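Long-range contacts in CheA (Treponema denticola, PDB 6Y1Y), which is a chemotaxis histidine kinase that probably relays chemoreceptor signals to the flagellar motors by autophosphorylation and phosphotransfer, seen here as its coiled-coil dimerization domain: residues Thr23-Leu27 against Ser107-Leu111; Leu16-Thr20 against Arg113-Leu118. Numbering follows the deposited sequence.

Contact 1 (Thr23-Leu27 against Ser107-Leu111)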
loop_
_atom_site.group_PDB
_atom_site.type_symbol
_atom_site.label_atom_id
_atom_site.label_comp_id
_atom_site.label_asym_id
_atom_site.label_seq_id
_atom_site.Cartn_x
_atom_site.Cartn_y
_atom_site.Cartn_z
ATOM N N THR B 23 12.854 -15.539 -1.441
ATOM C CA THR B 23 12.407 -14.201 -1.794
ATOM C C THR B 23 10.954 -14.210 -2.260
ATOM O O THR B 23 10.166 -13.337 -1.872
ATOM C CB THR B 23 13.346 -13.629 -2.858
ATOM O OG1 THR B 23 14.674 -13.562 -2.321
ATOM C CG2 THR B 23 12.923 -12.240 -3.261
ATOM N N LYS B 24 10.573 -15.204 -3.075
ATOM C CA LYS B 24 9.178 -15.328 -3.500
ATOM C C LYS B 24 8.239 -15.467 -2.308
ATOM O O LYS B 24 7.176 -14.834 -2.268
ATOM C CB LYS B 24 9.014 -16.521 -4.449
ATOM C CG LYS B 24 7.609 -16.663 -5.062
ATOM C CD LYS B 24 6.629 -17.523 -4.233
ATOM C CE LYS B 24 5.176 -17.191 -4.603
ATOM N NZ LYS B 24 4.151 -17.955 -3.826
ATOM N N ALA B 25 8.604 -16.298 -1.335
ATOM C CA ALA B 25 7.756 -16.452 -0.157
ATOM C C ALA B 25 7.603 -15.126 0.575
ATOM O O ALA B 25 6.517 -14.801 1.076
ATOM C CB ALA B 25 8.325 -17.526 0.772
ATOM N N SER B 26 8.671 -14.326 0.625
ATOM C CA SER B 26 8.581 -13.040 1.303
ATOM C C SER B 26 7.716 -12.070 0.506
ATOM O O SER B 26 6.897 -11.342 1.077
ATOM C CB SER B 26 9.984 -12.475 1.509
ATOM O OG SER B 26 9.960 -11.139 1.987
ATOM N N LEU B 27 7.836 -12.098 -0.820
ATOM C CA LEU B 27 7.003 -11.248 -1.664
ATOM C C LEU B 27 5.541 -11.637 -1.538
ATOM O O LEU B 27 4.663 -10.770 -1.531
ATOM C CB LEU B 27 7.463 -11.336 -3.123
ATOM C CG LEU B 27 8.794 -10.639 -3.387
ATOM C CD1 LEU B 27 9.403 -11.096 -4.697
ATOM C CD2 LEU B 27 8.623 -9.119 -3.387
ATOM N N SER B 107 12.807 -6.822 -0.564
ATOM C CA SER B 107 12.728 -8.125 -1.226
ATOM C C SER B 107 12.840 -7.986 -2.735
ATOM O O SER B 107 13.439 -8.842 -3.399
ATOM C CB SER B 107 11.424 -8.826 -0.858
ATOM O OG SER B 107 11.372 -9.136 0.525
ATOM N N SER B 108 12.251 -6.927 -3.297
ATOM C CA SER B 108 12.357 -6.681 -4.734
ATOM C C SER B 108 13.797 -6.429 -5.148
ATOM O O SER B 108 14.256 -6.942 -6.176
ATOM C CB SER B 108 11.476 -5.492 -5.119
ATOM O OG SER B 108 11.493 -5.272 -6.520
ATOM N N GLN B 109 14.537 -5.649 -4.356
ATOM C CA GLN B 109 15.931 -5.421 -4.717
ATOM C C GLN B 109 16.728 -6.713 -4.638
ATOM O O GLN B 109 17.595 -6.968 -5.485
ATOM C CB GLN B 109 16.554 -4.366 -3.813
ATOM C CG GLN B 109 17.973 -4.045 -4.225
ATOM C CD GLN B 109 18.550 -2.865 -3.485
ATOM O OE1 GLN B 109 18.260 -1.710 -3.809
ATOM N NE2 GLN B 109 19.385 -3.143 -2.505
ATOM N N ASN B 110 16.449 -7.539 -3.633
ATOM C CA ASN B 110 17.128 -8.822 -3.532
ATOM C C ASN B 110 16.822 -9.689 -4.741
ATOM O O ASN B 110 17.716 -10.352 -5.283
ATOM C CB ASN B 110 16.722 -9.532 -2.241
ATOM C CG ASN B 110 17.712 -10.605 -1.834
ATOM O OD1 ASN B 110 18.924 -10.386 -1.849
ATOM N ND2 ASN B 110 17.200 -11.774 -1.489
ATOM N N LEU B 111 15.571 -9.661 -5.209
ATOM C CA LEU B 111 15.214 -10.436 -6.390
ATOM C C LEU B 111 15.993 -9.966 -7.605
ATOM O O LEU B 111 16.436 -10.787 -8.417
ATOM C CB LEU B 111 13.712 -10.345 -6.646
ATOM C CG LEU B 111 13.244 -11.112 -7.884
ATOM C CD1 LEU B 111 13.523 -12.587 -7.727
ATOM C CD2 LEU B 111 11.772 -10.870 -8.126
HETATM O O HOH W 1 8.784 -8.760 0.813
#
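Residues Thr23-Leu27 of helix 7-67 and Ser107-Leu111 of helix 93-125 run antiparallel within one subunit, their axes 9.7 Å apart at closest approach and 152° between directions. The approach is tightest where Thr23 faces Ser107, CA to CA 6.1 Å; the short side chains at these two positions let the backbones come this near. Polar contacts line one flank. Asn110 ND2 donates to Thr23 OG1 at 3.2 Å, while that hydroxyl also bonds to Glu19 O of its own helix and Asn110 OD1 pairs with Arg113. Further along, Ser26 OG lies 2.9 Å from Ser107 OG, and a water 2.6 Å from Ser107 OG donates a weak 3.2 Å bond to Ser26 O, linking side chain to backbone across the helices. Van der Waals contacts fill the rest. The Thr23 methyl CG2 packs 4.0 Å from Leu111 CB and rests against the carbonyl Ser107 O at 3.4 Å; Leu27 sets CD2 3.8 Å from Ser107 CB and CD1 4.2 Å from Leu111 CD2. Leu27 and Leu111 also pack on Leu111 and Leu27 of the second subunit, so these leucines belong to the core of the four-helix dimer. Threonine suits the boundary, with a hydroxyl for Asn110 and a methyl for Leu111. The chemistry therefore implies an amphipathic seam, polar along one flank, where a water bridges the helices, and closed by leucines where the subunits meet.

Contact 2 (Leu16-Thr20 against Arg113-Leu118); sequences LVSET and RISGEL
This is an antiparallel helix-helix contact within one hairpin of the CheA dimerization domain, between Leu16-Thr20 on helix 7-67 and Arg113-Leu118 on helix 93-125. Both segments are regular α-helix, phi/psi near -64/-41, with axes 9.9 Å apart at closest approach and a crossing angle of -153°. Leu16 is in register with Leu118, CA to CA 6.6 Å. Leu16 (chi1 m, chi2 t) places CB 3.8 Å from Leu118 CD2 and CD2 4.4 Å from Ile114 CG2; Val17 CG2 lies 4.1 Å from Leu118 CD2. Ile114 (m, t) sends CD1 to 3.8 Å from Glu19 CB. Branched aliphatics suit Leu16 and Ile114, filling the space between the helices. Thr20 (m) OG1 donates a hydrogen bond to Leu16 O at 2.9 Å, which satisfies the buried hydroxyl. At the edge, Arg113 (t, t, p) swings its guanidinium across toward helix 7-67, and NH2 meets Glu19 OE1 at 2.8 Å, while NH1 meets Glu117 OE1, one turn on, at 2.7 Å; Glu19 and Glu117 take chi1 m. Val17 and Leu118 also pack against the second subunit in the four-helix core. One arginine thus draws together carboxylates from both helices along the edge of an aliphatic interface.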
loop_
_atom_site.group_PDB
_atom_site.type_symbol
_atom_site.label_atom_id
_atom_site.label_comp_id
_atom_site.label_asym_id
_atom_site.label_seq_id
_atom_site.Cartn_x
_atom_site.Cartn_y
_atom_site.Cartn_z
ATOM N N LEU B 16 21.075 -20.610 -5.712
ATOM C CA LEU B 16 20.432 -19.408 -6.238
ATOM C C LEU B 16 18.925 -19.597 -6.354
ATOM O O LEU B 16 18.153 -18.673 -6.065
ATOM C CB LEU B 16 21.033 -19.033 -7.594
ATOM C CG LEU B 16 22.336 -18.229 -7.539
ATOM C CD1 LEU B 16 22.847 -17.938 -8.941
ATOM C CD2 LEU B 16 22.136 -16.937 -6.761
ATOM N N VAL B 17 18.483 -20.789 -6.768
ATOM C CA VAL B 17 17.048 -21.030 -6.872
ATOM C C VAL B 17 16.423 -21.077 -5.482
ATOM O O VAL B 17 15.306 -20.590 -5.267
ATOM C CB VAL B 17 16.771 -22.322 -7.666
ATOM C CG1 VAL B 17 15.287 -22.677 -7.623
ATOM C CG2 VAL B 17 17.253 -22.184 -9.106
ATOM N N SER B 18 17.158 -21.610 -4.504
ATOM C CA SER B 18 16.684 -21.575 -3.122
ATOM C C SER B 18 16.481 -20.142 -2.642
ATOM O O SER B 18 15.465 -19.831 -2.004
ATOM C CB SER B 18 17.668 -22.318 -2.212
ATOM O OG SER B 18 17.320 -22.155 -0.853
ATOM N N GLU B 19 17.437 -19.255 -2.933
ATOM C CA GLU B 19 17.277 -17.844 -2.587
ATOM C C GLU B 19 16.073 -17.236 -3.292
ATOM O O GLU B 19 15.404 -16.350 -2.744
ATOM C CB GLU B 19 18.529 -17.053 -2.957
ATOM C CG GLU B 19 19.738 -17.238 -2.067
ATOM C CD GLU B 19 20.824 -16.236 -2.412
ATOM O OE1 GLU B 19 20.717 -15.073 -1.963
ATOM O OE2 GLU B 19 21.769 -16.599 -3.150
ATOM N N THR B 20 15.820 -17.661 -4.533
ATOM C CA THR B 20 14.669 -17.160 -5.276
ATOM C C THR B 20 13.373 -17.570 -4.602
ATOM O O THR B 20 12.447 -16.760 -4.472
ATOM C CB THR B 20 14.696 -17.683 -6.715
ATOM O OG1 THR B 20 15.938 -17.327 -7.338
ATOM C CG2 THR B 20 13.555 -17.092 -7.522
ATOM N N ARG B 113 19.012 -8.715 -7.605
ATOM C CA ARG B 113 20.367 -9.244 -7.483
ATOM C C ARG B 113 20.404 -10.726 -7.826
ATOM O O ARG B 113 21.277 -11.181 -8.577
ATOM C CB ARG B 113 20.913 -9.002 -6.075
ATOM C CG ARG B 113 22.335 -9.523 -5.895
ATOM C CD ARG B 113 22.756 -9.586 -4.436
ATOM N NE ARG B 113 21.864 -10.415 -3.629
ATOM C CZ ARG B 113 21.871 -11.746 -3.623
ATOM N NH1 ARG B 113 22.725 -12.417 -4.388
ATOM N NH2 ARG B 113 21.022 -12.409 -2.847
ATOM N N ILE B 114 19.452 -11.495 -7.296
ATOM C CA ILE B 114 19.419 -12.928 -7.565
ATOM C C ILE B 114 19.211 -13.183 -9.051
ATOM O O ILE B 114 19.862 -14.054 -9.644
ATOM C CB ILE B 114 18.335 -13.606 -6.708
ATOM C CG1 ILE B 114 18.682 -13.489 -5.225
ATOM C CG2 ILE B 114 18.189 -15.071 -7.095
ATOM C CD1 ILE B 114 17.476 -13.638 -4.338
ATOM N N SER B 115 18.317 -12.417 -9.684
ATOM C CA SER B 115 18.023 -12.637 -11.096
ATOM C C SER B 115 19.249 -12.378 -11.965
ATOM O O SER B 115 19.475 -13.086 -12.952
ATOM C CB SER B 115 16.859 -11.753 -11.541
ATOM O OG SER B 115 17.276 -10.414 -11.723
ATOM N N GLY B 116 20.053 -11.374 -11.612
ATOM C CA GLY B 116 21.307 -11.163 -12.318
ATOM C C GLY B 116 22.255 -12.337 -12.172
ATOM O O GLY B 116 22.899 -12.754 -13.140
ATOM N N GLU B 117 22.347 -12.893 -10.965
ATOM C CA GLU B 117 23.201 -14.052 -10.740
ATOM C C GLU B 117 22.667 -15.282 -11.465
ATOM O O GLU B 117 23.446 -16.077 -12.005
ATOM C CB GLU B 117 23.328 -14.327 -9.242
ATOM C CG GLU B 117 24.168 -13.306 -8.487
ATOM C CD GLU B 117 24.502 -13.762 -7.076
ATOM O OE1 GLU B 117 23.566 -14.057 -6.302
ATOM O OE2 GLU B 117 25.703 -13.832 -6.742
ATOM N N LEU B 118 21.343 -15.468 -11.469
ATOM C CA LEU B 118 20.749 -16.583 -12.204
ATOM C C LEU B 118 21.065 -16.493 -13.688
ATOM O O LEU B 118 21.349 -17.511 -14.332
ATOM C CB LEU B 118 19.237 -16.617 -11.995
ATOM C CG LEU B 118 18.681 -17.241 -10.715
ATOM C CD1 LEU B 118 17.214 -16.861 -10.576
ATOM C CD2 LEU B 118 18.848 -18.751 -10.700
#

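Overall arrangement
From the N terminus, helix 7-67 supplies first Leu16-Thr20 and then, about two turns further on, Thr23-Leu27. The chain continues to the far end of the hairpin, turns there and comes back as helix 72-87 followed by helix 93-125, meeting contact 1 before contact 2. Contact 1 therefore closes a loop nested inside that of contact 2, the order an antiparallel hairpin requires. Their centres are 10 Å apart, and they touch where Thr23 OG1 lies 3.5 Å from Ile114 CD1. Asn110 and Arg113 also join their polar edges by a hydrogen bond. Both contacts reach the second subunit, so together they tie the terminal half of the hairpin to the dimer interface.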